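Local coordinates for protein 3-dehydroquinate dehydratase (Enterococcus faecalis, PDB 4PH6) that catalyses the cis-dehydration of 3-dehydroquinate to 3-dehydroshikimate through an imine (Schiff-base) intermediate, the third step of the chorismate pathway, at residues Q87-E92 / E119-P124; E106-G111 / D128-E133. All coordinates share one frame; numbering follows the deposited sequence.

Interaction 1 (Q87-E92 / E119-P124)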
ATOM      1  N   GLN A  87     -15.201  -1.456 -25.554  1.00 16.68           N
ATOM      2  CA  GLN A  87     -14.651  -0.117 -25.717  1.00 17.73           C
ATOM      3  C   GLN A  87     -15.060   0.848 -24.600  1.00 18.88           C
ATOM      4  O   GLN A  87     -14.253   1.660 -24.166  1.00 18.46           O
ATOM      5  CB  GLN A  87     -15.072   0.446 -27.078  1.00 19.15           C
ATOM      6  CG  GLN A  87     -14.245   1.623 -27.569  1.00 27.05           C
ATOM      7  CD  GLN A  87     -14.551   1.990 -29.021  1.00 32.47           C
ATOM      8  OE1 GLN A  87     -15.681   1.821 -29.494  1.00 35.95           O
ATOM      9  NE2 GLN A  87     -13.541   2.486 -29.733  1.00 27.11           N
ATOM     10  N   LYS A  88     -16.297   0.756 -24.115  1.00 20.75           N
ATOM     11  CA  LYS A  88     -16.766   1.713 -23.111  1.00 23.14           C
ATOM     12  C   LYS A  88     -16.136   1.472 -21.731  1.00 21.75           C
ATOM     13  O   LYS A  88     -16.290   2.290 -20.818  1.00 17.50           O
ATOM     14  CB  LYS A  88     -18.294   1.678 -22.996  1.00 22.38           C
ATOM     15  CG  LYS A  88     -18.917   2.981 -22.482  1.00 30.36           C
ATOM     16  CD  LYS A  88     -20.270   2.700 -21.799  1.00 36.62           C
ATOM     17  CE  LYS A  88     -21.480   3.285 -22.541  1.00 35.49           C
ATOM     18  NZ  LYS A  88     -22.073   4.473 -21.860  1.00 38.45           N
ATOM     19  N   GLU A  89     -15.429   0.354 -21.578  1.00 21.37           N
ATOM     20  CA  GLU A  89     -14.750   0.062 -20.315  1.00 20.41           C
ATOM     21  C   GLU A  89     -13.243  -0.101 -20.527  1.00 13.69           C
ATOM     22  O   GLU A  89     -12.587  -0.862 -19.812  1.00 12.77           O
ATOM     23  CB  GLU A  89     -15.355  -1.189 -19.657  1.00 12.88           C
ATOM     24  CG  GLU A  89     -16.882  -1.098 -19.516  1.00 13.75           C
ATOM     25  CD  GLU A  89     -17.475  -2.067 -18.497  1.00 12.18           C
ATOM     26  OE1 GLU A  89     -16.716  -2.776 -17.796  1.00 13.43           O
ATOM     27  OE2 GLU A  89     -18.717  -2.106 -18.388  1.00 12.42           O
ATOM     28  N   GLY A  90     -12.707   0.606 -21.521  1.00 14.57           N
ATOM     29  CA  GLY A  90     -11.270   0.618 -21.776  1.00 15.18           C
ATOM     30  C   GLY A  90     -10.753  -0.263 -22.910  1.00 14.32           C
ATOM     31  O   GLY A  90      -9.562  -0.288 -23.190  1.00 14.32           O
ATOM     32  N   GLY A  91     -11.650  -0.985 -23.568  1.00 14.26           N
ATOM     33  CA  GLY A  91     -11.266  -1.923 -24.605  1.00 17.23           C
ATOM     34  C   GLY A  91     -10.617  -1.291 -25.817  1.00 18.63           C
ATOM     35  O   GLY A  91     -10.582  -0.073 -25.935  1.00 24.61           O
ATOM     36  N   GLU A  92     -10.117  -2.119 -26.727  1.00 15.12           N
ATOM     37  CA  GLU A  92      -9.338  -1.614 -27.862  1.00 20.10           C
ATOM     38  C   GLU A  92     -10.148  -1.279 -29.116  1.00 21.56           C
ATOM     39  O   GLU A  92      -9.711  -0.469 -29.927  1.00 23.49           O
ATOM     40  CB  GLU A  92      -8.252  -2.618 -28.238  1.00 15.61           C
ATOM     41  CG  GLU A  92      -7.101  -2.641 -27.261  1.00 22.77           C
ATOM     42  CD  GLU A  92      -6.351  -1.314 -27.196  1.00 22.49           C
ATOM     43  OE1 GLU A  92      -5.817  -0.874 -28.233  1.00 16.46           O
ATOM     44  OE2 GLU A  92      -6.296  -0.716 -26.099  1.00 21.79           O
ATOM     45  N   GLU A 119     -18.757  -8.518 -18.763  1.00 13.35           N
ATOM     46  CA  GLU A 119     -19.023  -7.237 -18.133  1.00 16.68           C
ATOM     47  C   GLU A 119     -20.427  -7.189 -17.529  1.00 10.82           C
ATOM     48  O   GLU A 119     -21.414  -7.508 -18.189  1.00 11.34           O
ATOM     49  CB  GLU A 119     -18.804  -6.114 -19.135  1.00 13.15           C
ATOM     50  CG  GLU A 119     -17.356  -6.057 -19.575  1.00 13.47           C
ATOM     51  CD  GLU A 119     -17.072  -5.017 -20.630  1.00 15.82           C
ATOM     52  OE1 GLU A 119     -18.008  -4.324 -21.085  1.00 17.44           O
ATOM     53  OE2 GLU A 119     -15.890  -4.906 -21.016  1.00 20.01           O
ATOM     54  N   LEU A 120     -20.477  -6.818 -16.251  1.00 10.72           N
ATOM     55  CA  LEU A 120     -21.724  -6.657 -15.514  1.00 11.26           C
ATOM     56  C   LEU A 120     -22.791  -5.930 -16.327  1.00 12.52           C
ATOM     57  O   LEU A 120     -23.955  -6.325 -16.314  1.00 12.97           O
ATOM     58  CB  LEU A 120     -21.467  -5.902 -14.199  1.00 11.33           C
ATOM     59  CG  LEU A 120     -22.665  -5.385 -13.384  1.00 12.15           C
ATOM     60  CD1 LEU A 120     -23.505  -6.534 -12.810  1.00 12.11           C
ATOM     61  CD2 LEU A 120     -22.224  -4.431 -12.268  1.00 12.41           C
ATOM     62  N   PHE A 121     -22.403  -4.868 -17.018  1.00 13.18           N
ATOM     63  CA  PHE A 121     -23.329  -3.958 -17.684  1.00 16.13           C
ATOM     64  C   PHE A 121     -23.782  -4.353 -19.097  1.00 20.90           C
ATOM     65  O   PHE A 121     -24.579  -3.714 -19.649  1.00 24.92           O
ATOM     66  CB  PHE A 121     -22.846  -2.495 -17.680  1.00 19.86           C
ATOM     67  CG  PHE A 121     -22.850  -1.864 -16.327  1.00 21.13           C
ATOM     68  CD1 PHE A 121     -21.774  -1.203 -15.874  1.00 21.58           C
ATOM     69  CD2 PHE A 121     -23.909  -1.976 -15.510  1.00 27.84           C
ATOM     70  CE1 PHE A 121     -21.747  -0.647 -14.633  1.00 23.66           C
ATOM     71  CE2 PHE A 121     -23.886  -1.430 -14.253  1.00 27.10           C
ATOM     72  CZ  PHE A 121     -22.805  -0.759 -13.811  1.00 20.32           C
ATOM     73  N   ALA A 122     -23.245  -5.418 -19.640  1.00 14.14           N
ATOM     74  CA  ALA A 122     -23.669  -5.923 -20.914  1.00 15.51           C
ATOM     75  C   ALA A 122     -25.046  -6.459 -20.745  1.00 15.24           C
ATOM     76  O   ALA A 122     -25.446  -6.726 -19.689  1.00 15.39           O
ATOM     77  CB  ALA A 122     -22.747  -7.006 -21.417  1.00 13.63           C
ATOM     78  N   ASN A 123     -25.740  -6.617 -21.854  1.00 22.24           N
ATOM     79  CA  ASN A 123     -27.116  -7.117 -21.862  1.00 17.05           C
ATOM     80  C   ASN A 123     -27.238  -8.366 -21.050  1.00 16.05           C
ATOM     81  O   ASN A 123     -26.790  -9.399 -21.357  1.00 17.99           O
ATOM     82  CB  ASN A 123     -27.514  -7.512 -23.286  1.00 17.90           C
ATOM     83  CG  ASN A 123     -28.991  -7.921 -23.423  1.00 19.13           C
ATOM     84  OD1 ASN A 123     -29.476  -8.905 -22.941  1.00 18.78           O
ATOM     85  ND2 ASN A 123     -29.679  -7.105 -24.113  1.00 27.96           N
ATOM     86  N   PRO A 124     -27.901  -8.198 -19.939  1.00 20.66           N
ATOM     87  CA  PRO A 124     -28.034  -9.221 -18.913  1.00 15.50           C
ATOM     88  C   PRO A 124     -28.795 -10.454 -19.351  1.00 15.61           C
ATOM     89  O   PRO A 124     -28.440 -11.515 -18.935  1.00 26.60           O
ATOM     90  CB  PRO A 124     -28.763  -8.503 -17.796  1.00 18.66           C
ATOM     91  CG  PRO A 124     -28.636  -7.078 -18.122  1.00 27.57           C
ATOM     92  CD  PRO A 124     -28.594  -6.967 -19.587  1.00 21.32           C
TER
HETATM   93  O   HOH W   1     -19.676  -3.859 -16.591  1.00  5.29           O
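Glu89 and Glu119 both set CG anti to the carbonyl carbon (chi1 -52° and -64°); with CG beside the backbone N and the chain extended beyond it, each carboxylate is carried across to the other loop, and the two side chains pass alongside one another, running opposite ways. Their carboxylates stack nearly parallel, the planes 8° apart, with Glu89 CD 3.5 Å from Glu119 OE1. The carboxylate oxygens Glu89 OE2 and Glu119 OE1 are 3.6 Å apart in a buried place. The donors around the pair probably make this tolerable: Arg85 forms a salt bridge with Glu119 OE2, Thr86 OG1 bonds to Glu119 OE1, and the backbone N of His146 bonds to Glu89 OE1. In the (beta/alpha)8 barrel the two segments are loops that follow strands 80-83 and 115-119 and lead into the next helices, on the side where TIM barrels carry their active site; Arg85 is a predicted 3-dehydroquinate-binding residue and His146 the predicted proton donor/acceptor. Glutamate suits both positions, being long enough to span the gap and able to accept several bonds. The remaining oxygen, Glu89 OE2, accepts from a water at 2.7 Å, and that water in turn accepts from Phe121 N at 2.9 Å, within the type I turn from Glu119 to Ala122. Glu89 OE2 also lies at the edge of the Phe121 ring, 4.1 Å from CD1.

Interaction 2 (E106-G111 / D128-E133)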
ATOM      1  N   GLU A 106     -19.414 -18.933 -29.107  1.00 13.00           N
ATOM      2  CA  GLU A 106     -18.552 -19.803 -29.903  1.00 15.32           C
ATOM      3  C   GLU A 106     -17.344 -20.353 -29.140  1.00 14.06           C
ATOM      4  O   GLU A 106     -17.007 -21.529 -29.276  1.00 13.28           O
ATOM      5  CB  GLU A 106     -18.054 -19.074 -31.151  1.00 14.90           C
ATOM      6  CG  GLU A 106     -19.031 -19.138 -32.297  1.00 27.74           C
ATOM      7  CD  GLU A 106     -19.449 -20.563 -32.627  1.00 28.70           C
ATOM      8  OE1 GLU A 106     -20.562 -20.960 -32.215  1.00 35.10           O
ATOM      9  OE2 GLU A 106     -18.678 -21.280 -33.301  1.00 22.19           O
ATOM     10  N   LEU A 107     -16.675 -19.500 -28.369  1.00 15.10           N
ATOM     11  CA  LEU A 107     -15.572 -19.939 -27.522  1.00 10.81           C
ATOM     12  C   LEU A 107     -16.048 -21.012 -26.552  1.00 13.04           C
ATOM     13  O   LEU A 107     -15.363 -22.014 -26.328  1.00 10.17           O
ATOM     14  CB  LEU A 107     -14.979 -18.757 -26.750  1.00  9.82           C
ATOM     15  CG  LEU A 107     -14.104 -17.804 -27.570  1.00 17.07           C
ATOM     16  CD1 LEU A 107     -13.766 -16.577 -26.753  1.00 16.63           C
ATOM     17  CD2 LEU A 107     -12.830 -18.494 -28.059  1.00 10.92           C
ATOM     18  N   VAL A 108     -17.232 -20.801 -25.988  1.00  9.97           N
ATOM     19  CA  VAL A 108     -17.802 -21.758 -25.055  1.00 13.45           C
ATOM     20  C   VAL A 108     -17.952 -23.146 -25.699  1.00 15.45           C
ATOM     21  O   VAL A 108     -17.619 -24.157 -25.074  1.00 11.72           O
ATOM     22  CB  VAL A 108     -19.164 -21.275 -24.514  1.00 14.13           C
ATOM     23  CG1 VAL A 108     -19.906 -22.422 -23.816  1.00 15.20           C
ATOM     24  CG2 VAL A 108     -18.969 -20.094 -23.565  1.00  8.44           C
ATOM     25  N   LYS A 109     -18.410 -23.177 -26.954  1.00 11.90           N
ATOM     26  CA  LYS A 109     -18.657 -24.423 -27.673  1.00 16.99           C
ATOM     27  C   LYS A 109     -17.398 -25.118 -28.184  1.00 21.16           C
ATOM     28  O   LYS A 109     -17.276 -26.337 -28.066  1.00 18.51           O
ATOM     29  CB  LYS A 109     -19.585 -24.173 -28.872  1.00 20.35           C
ATOM     30  CG  LYS A 109     -21.015 -23.879 -28.485  1.00 22.07           C
ATOM     31  CD  LYS A 109     -21.802 -23.329 -29.659  1.00 24.52           C
ATOM     32  CE  LYS A 109     -23.186 -22.897 -29.199  1.00 27.03           C
ATOM     33  NZ  LYS A 109     -23.852 -21.998 -30.178  1.00 38.76           N
ATOM     34  N   LYS A 110     -16.482 -24.348 -28.770  1.00 17.69           N
ATOM     35  CA  LYS A 110     -15.380 -24.926 -29.529  1.00 19.13           C
ATOM     36  C   LYS A 110     -14.021 -24.311 -29.198  1.00 21.38           C
ATOM     37  O   LYS A 110     -13.026 -24.603 -29.868  1.00 17.37           O
ATOM     38  CB  LYS A 110     -15.639 -24.780 -31.030  1.00 19.96           C
ATOM     39  CG  LYS A 110     -16.720 -25.697 -31.576  1.00 21.30           C
ATOM     40  CD  LYS A 110     -17.397 -25.084 -32.794  1.00 28.43           C
ATOM     41  CE  LYS A 110     -18.250 -26.122 -33.535  1.00 34.06           C
ATOM     42  NZ  LYS A 110     -18.894 -25.560 -34.769  1.00 37.07           N
ATOM     43  N   GLY A 111     -13.974 -23.465 -28.173  1.00 19.07           N
ATOM     44  CA  GLY A 111     -12.720 -22.864 -27.766  1.00 11.86           C
ATOM     45  C   GLY A 111     -12.160 -23.493 -26.509  1.00 11.14           C
ATOM     46  O   GLY A 111     -12.815 -24.318 -25.881  1.00 10.00           O
ATOM     47  N   ASP A 128     -26.871 -13.618 -19.071  1.00 12.91           N
ATOM     48  CA  ASP A 128     -27.283 -14.700 -18.186  1.00 12.48           C
ATOM     49  C   ASP A 128     -27.342 -16.032 -18.939  1.00 12.54           C
ATOM     50  O   ASP A 128     -26.870 -17.060 -18.443  1.00 11.80           O
ATOM     51  CB  ASP A 128     -28.636 -14.387 -17.541  1.00 13.47           C
ATOM     52  CG  ASP A 128     -28.516 -13.372 -16.418  1.00 19.60           C
ATOM     53  OD1 ASP A 128     -27.369 -13.030 -16.051  1.00 17.86           O
ATOM     54  OD2 ASP A 128     -29.559 -12.933 -15.889  1.00 17.78           O
ATOM     55  N   THR A 129     -27.905 -16.004 -20.139  1.00 13.55           N
ATOM     56  CA  THR A 129     -28.005 -17.213 -20.944  1.00 16.52           C
ATOM     57  C   THR A 129     -26.612 -17.752 -21.237  1.00 14.66           C
ATOM     58  O   THR A 129     -26.392 -18.957 -21.192  1.00 20.61           O
ATOM     59  CB  THR A 129     -28.758 -16.958 -22.268  1.00 15.22           C
ATOM     60  OG1 THR A 129     -30.046 -16.410 -21.975  1.00 16.40           O
ATOM     61  CG2 THR A 129     -28.918 -18.248 -23.063  1.00 15.69           C
ATOM     62  N   LEU A 130     -25.682 -16.845 -21.527  1.00 12.19           N
ATOM     63  CA  LEU A 130     -24.286 -17.188 -21.768  1.00 14.12           C
ATOM     64  C   LEU A 130     -23.613 -17.790 -20.523  1.00 14.65           C
ATOM     65  O   LEU A 130     -22.888 -18.789 -20.609  1.00 13.76           O
ATOM     66  CB  LEU A 130     -23.516 -15.954 -22.228  1.00 11.07           C
ATOM     67  CG  LEU A 130     -22.005 -16.150 -22.353  1.00 20.55           C
ATOM     68  CD1 LEU A 130     -21.686 -17.181 -23.451  1.00 10.29           C
ATOM     69  CD2 LEU A 130     -21.303 -14.816 -22.617  1.00 18.07           C
ATOM     70  N   ILE A 131     -23.864 -17.181 -19.373  1.00 11.64           N
ATOM     71  CA  ILE A 131     -23.312 -17.663 -18.112  1.00 16.31           C
ATOM     72  C   ILE A 131     -23.617 -19.147 -17.867  1.00 14.85           C
ATOM     73  O   ILE A 131     -22.708 -19.920 -17.550  1.00 11.86           O
ATOM     74  CB  ILE A 131     -23.847 -16.843 -16.920  1.00  9.04           C
ATOM     75  CG1 ILE A 131     -23.328 -15.406 -16.987  1.00  8.98           C
ATOM     76  CG2 ILE A 131     -23.429 -17.494 -15.612  1.00  8.31           C
ATOM     77  CD1 ILE A 131     -23.994 -14.460 -16.002  1.00  9.35           C
ATOM     78  N   HIS A 132     -24.885 -19.537 -18.020  1.00  9.91           N
ATOM     79  CA  HIS A 132     -25.281 -20.925 -17.788  1.00 20.68           C
ATOM     80  C   HIS A 132     -24.693 -21.875 -18.820  1.00 10.13           C
ATOM     81  O   HIS A 132     -24.348 -23.008 -18.477  1.00  9.87           O
ATOM     82  CB  HIS A 132     -26.807 -21.063 -17.763  1.00 11.33           C
ATOM     83  CG  HIS A 132     -27.447 -20.249 -16.687  1.00 13.90           C
ATOM     84  ND1 HIS A 132     -27.038 -20.300 -15.375  1.00 14.40           N
ATOM     85  CD2 HIS A 132     -28.444 -19.336 -16.738  1.00 19.31           C
ATOM     86  CE1 HIS A 132     -27.752 -19.460 -14.658  1.00 14.75           C
ATOM     87  NE2 HIS A 132     -28.619 -18.858 -15.460  1.00 20.37           N
ATOM     88  N   GLU A 133     -24.577 -21.428 -20.069  1.00 12.06           N
ATOM     89  CA  GLU A 133     -23.914 -22.249 -21.082  1.00 12.54           C
ATOM     90  C   GLU A 133     -22.409 -22.388 -20.793  1.00 13.13           C
ATOM     91  O   GLU A 133     -21.835 -23.457 -20.979  1.00 15.19           O
ATOM     92  CB  GLU A 133     -24.132 -21.679 -22.486  1.00 14.66           C
ATOM     93  CG  GLU A 133     -25.568 -21.801 -22.997  1.00 20.33           C
ATOM     94  CD  GLU A 133     -26.117 -23.217 -22.909  1.00 26.95           C
ATOM     95  OE1 GLU A 133     -25.538 -24.126 -23.539  1.00 29.29           O
ATOM     96  OE2 GLU A 133     -27.125 -23.423 -22.187  1.00 36.86           O
TER
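Val108 puts its two methyls to separate uses against helix 124-136: CG1 meets the backbone of Glu133, and CG2 meets the end of Leu130. The tight spot is the first. Val108 CG1, lying opposite the backbone N (chi1 166°), approaches Glu133 O to 3.6 Å, so here a methyl rests on a carbonyl oxygen of the helix. Beta-branched valine suits the position, since it presents a methyl to each neighbour while staying short enough for the backbones to come near: the closest CA atoms, those of Val108 and Glu133, are 7.3 Å apart.

On the buried side the touch is an ordinary apolar one. Val108 CG2 comes to 4.0 Å from Leu130 CD1, a normal van der Waals distance, and the two side chains meet at a slant. The CB of Leu130 does not start out toward Val108; with CG opposite the backbone N (chi1 173°) and chi2 at 64°, it is the CD1 branch that comes across the gap. A leucine suits this buried site because its forked end can serve one helix while the residue also packs on the barrel strand behind it.

The solvent side is looser. Glu133 is exposed, as a charged residue at the outer edge of a helix pair can be, and between the side chains the gap widens to 4.5 Å from Val108 CG1 to Glu133 CB.

Both helices belong to the outer layer of the TIM barrel, and strand 115-119 joins them in sequence. Val108 also packs on Leu116 of that strand and on Ile139, whereas Leu130 touches Ile118 of the strand and Tyr104 and His105 of helix 97-110.

Interactions 1 and 2 tie together the same two consecutive beta-alpha units at different levels, their centres about 17 Å apart. Helix 97-110 follows the loop that holds 87-92, and helix 124-136 follows the loop that holds 119-124, so the segments alternate along the chain. Interaction 1 is polar and borders the predicted active site: the side chain of Glu89 is about 4 Å from that of His146, and that of Glu119 about 3 Å from that of Arg85. Interaction 2 is chiefly apolar and lies in the helical layer, with the side chain of Leu130 about 12 Å from that of Arg85. Strand 115-119 leads from helix 97-110 of interaction 2 to the 119-124 loop.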